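Side-chain contact in mRNA transport regulator MTR2 (Candida albicans, PDB 1Q42), which affects mRNA transport from the nucleus to the cytoplasm and interacts with the export factor Mex67: residues K93-T98 and R134-E139. Numbering follows the deposited sequence.
Sequences KKWLQT and RNRLGE
Two N-H groups, Trp95 NE1 and Arg136 NH2, stand 3.1 Å apart; they do not bond because both are donors, and each has its acceptor elsewhere. Trp95 NE1 donates to Leu40 O, which also accepts from Arg136 NH1; Arg136 NH2 is shared between Thr98 OG1 and Ser101 OG. The NE1 and CD1 corner of the indole lies over one face of the guanidinium with the two planes 54° apart, too steep for a parallel stack. Arg136 comes from the loop between strands 118-129 and 164-173, and its chain, extended from CG to NE, carries the charged head across to the C-terminal end of helix 87-96. There Thr98 lies alongside it: Arg136 NH2 donates to Thr98 OG1 (3.0 Å), while NE makes two weak bonds, to OG1 and to Thr98 O, each with an N-H...O angle of 134°. Thr98 OG1 can accept from NH2, and weakly from NE, because its own proton goes to Trp95 O (2.7 Å), in the carbonyl plane; chi1 of 63° turns the hydroxyl back toward that carbonyl. A water ties the backbones together, donating to Leu96 O and Thr98 O and accepting from Arg136 N (2.9 Å). Around Arg136, the type I turn from Asn135 to Gly138 is braced by Asn135 OD1, which accepts Leu137 N, an Asx turn, and also Glu139 N, from opposite faces of its plane. In this NTF2-like fold, the arginine thus fastens a long loop to the helix end, and the carbonyl and hydroxyl oxygens gathered round its buried guanidinium probably stabilise the positive charge.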
loop_
_atom_site.group_PDB
_atom_site.type_symbol
_atom_site.label_atom_id
_atom_site.label_comp_id
_atom_site.label_asym_id
_atom_site.label_seq_id
_atom_site.Cartn_x
_atom_site.Cartn_y
_atom_site.Cartn_z
ATOM N N LYS A 93 6.957 -0.227 -8.247
ATOM C CA LYS A 93 7.091 0.474 -9.533
ATOM C C LYS A 93 5.716 0.797 -10.140
ATOM O O LYS A 93 5.534 1.831 -10.797
ATOM C CB LYS A 93 7.909 -0.367 -10.503
ATOM C CG LYS A 93 9.383 -0.405 -10.191
ATOM C CD LYS A 93 10.142 -1.234 -11.237
ATOM C CE LYS A 93 10.828 -0.386 -12.278
ATOM N NZ LYS A 93 11.949 -1.129 -12.947
ATOM N N LYS A 94 4.749 -0.084 -9.909
ATOM C CA LYS A 94 3.389 0.107 -10.398
ATOM C C LYS A 94 2.715 1.206 -9.616
ATOM O O LYS A 94 2.057 2.073 -10.190
ATOM C CB LYS A 94 2.557 -1.173 -10.237
ATOM C CG LYS A 94 2.732 -2.167 -11.368
ATOM C CD LYS A 94 2.053 -3.500 -11.040
ATOM C CE LYS A 94 1.244 -4.020 -12.214
ATOM N NZ LYS A 94 2.121 -4.554 -13.288
ATOM N N TRP A 95 2.837 1.132 -8.295
ATOM C CA TRP A 95 2.138 2.079 -7.394
ATOM C C TRP A 95 2.705 3.485 -7.540
ATOM O O TRP A 95 1.970 4.486 -7.466
ATOM C CB TRP A 95 2.197 1.593 -5.923
ATOM C CG TRP A 95 1.318 2.396 -5.034
ATOM C CD1 TRP A 95 1.699 3.344 -4.131
ATOM C CD2 TRP A 95 -0.116 2.373 -5.011
ATOM N NE1 TRP A 95 0.588 3.922 -3.556
ATOM C CE2 TRP A 95 -0.538 3.333 -4.067
ATOM C CE3 TRP A 95 -1.091 1.620 -5.681
ATOM C CZ2 TRP A 95 -1.891 3.567 -3.773
ATOM C CZ3 TRP A 95 -2.439 1.856 -5.393
ATOM C CH2 TRP A 95 -2.825 2.818 -4.445
ATOM N N LEU A 96 4.001 3.560 -7.813
ATOM C CA LEU A 96 4.696 4.827 -8.023
ATOM C C LEU A 96 4.059 5.667 -9.135
ATOM O O LEU A 96 4.092 6.917 -9.087
ATOM C CB LEU A 96 6.164 4.531 -8.363
ATOM C CG LEU A 96 7.036 5.722 -8.755
ATOM C CD1 LEU A 96 7.241 6.616 -7.556
ATOM C CD2 LEU A 96 8.354 5.196 -9.301
ATOM N N GLN A 97 3.498 4.992 -10.139
ATOM C CA GLN A 97 2.881 5.675 -11.283
ATOM C C GLN A 97 1.476 6.239 -11.015
ATOM O O GLN A 97 0.961 7.012 -11.827
ATOM C CB GLN A 97 2.853 4.772 -12.522
ATOM C CG GLN A 97 4.208 4.233 -12.977
ATOM C CD GLN A 97 5.285 5.311 -13.109
ATOM O OE1 GLN A 97 5.153 6.226 -13.915
ATOM N NE2 GLN A 97 6.349 5.199 -12.307
ATOM N N THR A 98 0.866 5.905 -9.880
ATOM C CA THR A 98 -0.402 6.530 -9.497
ATOM C C THR A 98 -0.169 7.969 -9.038
ATOM O O THR A 98 0.896 8.304 -8.522
ATOM C CB THR A 98 -1.142 5.751 -8.359
ATOM O OG1 THR A 98 -0.366 5.741 -7.143
ATOM C CG2 THR A 98 -1.355 4.287 -8.707
ATOM N N ARG A 134 0.011 16.663 -11.323
ATOM C CA ARG A 134 1.359 16.347 -10.866
ATOM C C ARG A 134 1.467 14.867 -10.472
ATOM O O ARG A 134 0.510 14.285 -9.948
ATOM C CB ARG A 134 1.733 17.220 -9.669
ATOM C CG ARG A 134 1.927 18.697 -10.033
ATOM C CD ARG A 134 2.492 19.517 -8.903
ATOM N NE ARG A 134 1.603 19.524 -7.746
ATOM C CZ ARG A 134 0.452 20.185 -7.671
ATOM N NH1 ARG A 134 -0.269 20.112 -6.568
ATOM N NH2 ARG A 134 0.008 20.933 -8.683
ATOM N N ASN A 135 2.631 14.274 -10.733
ATOM C CA ASN A 135 2.934 12.916 -10.271
ATOM C C ASN A 135 3.423 12.962 -8.818
ATOM O O ASN A 135 3.359 14.017 -8.180
ATOM C CB ASN A 135 3.921 12.209 -11.217
ATOM C CG ASN A 135 5.326 12.797 -11.175
ATOM O OD1 ASN A 135 5.696 13.500 -10.232
ATOM N ND2 ASN A 135 6.122 12.492 -12.194
ATOM N N ARG A 136 3.887 11.830 -8.282
ATOM C CA ARG A 136 4.227 11.765 -6.863
ATOM C C ARG A 136 5.531 12.460 -6.523
ATOM O O ARG A 136 5.797 12.713 -5.360
ATOM C CB ARG A 136 4.274 10.317 -6.360
ATOM C CG ARG A 136 2.904 9.732 -6.143
ATOM C CD ARG A 136 2.939 8.210 -5.976
ATOM N NE ARG A 136 1.623 7.660 -5.682
ATOM C CZ ARG A 136 1.171 7.345 -4.489
ATOM N NH1 ARG A 136 1.890 7.579 -3.397
ATOM N NH2 ARG A 136 -0.059 6.824 -4.376
ATOM N N LEU A 137 6.337 12.756 -7.532
ATOM C CA LEU A 137 7.544 13.553 -7.338
ATOM C C LEU A 137 7.302 15.043 -7.606
ATOM O O LEU A 137 8.246 15.823 -7.617
ATOM C CB LEU A 137 8.662 13.024 -8.232
ATOM C CG LEU A 137 9.001 11.537 -8.087
ATOM C CD1 LEU A 137 10.129 11.180 -9.037
ATOM C CD2 LEU A 137 9.366 11.151 -6.662
ATOM N N GLY A 138 6.040 15.430 -7.814
ATOM C CA GLY A 138 5.657 16.825 -7.969
ATOM C C GLY A 138 5.855 17.408 -9.358
ATOM O O GLY A 138 5.821 18.632 -9.532
ATOM N N GLU A 139 6.024 16.542 -10.351
ATOM C CA GLU A 139 6.370 16.952 -11.709
ATOM C C GLU A 139 5.144 16.930 -12.617
ATOM O O GLU A 139 4.314 16.035 -12.519
ATOM C CB GLU A 139 7.447 16.020 -12.278
ATOM C CG GLU A 139 8.698 15.919 -11.414
ATOM C CD GLU A 139 9.503 14.656 -11.670
ATOM O OE1 GLU A 139 10.652 14.578 -11.175
ATOM O OE2 GLU A 139 9.006 13.744 -12.367
HETATM O O HOH W 1 3.040 9.450 -9.629
#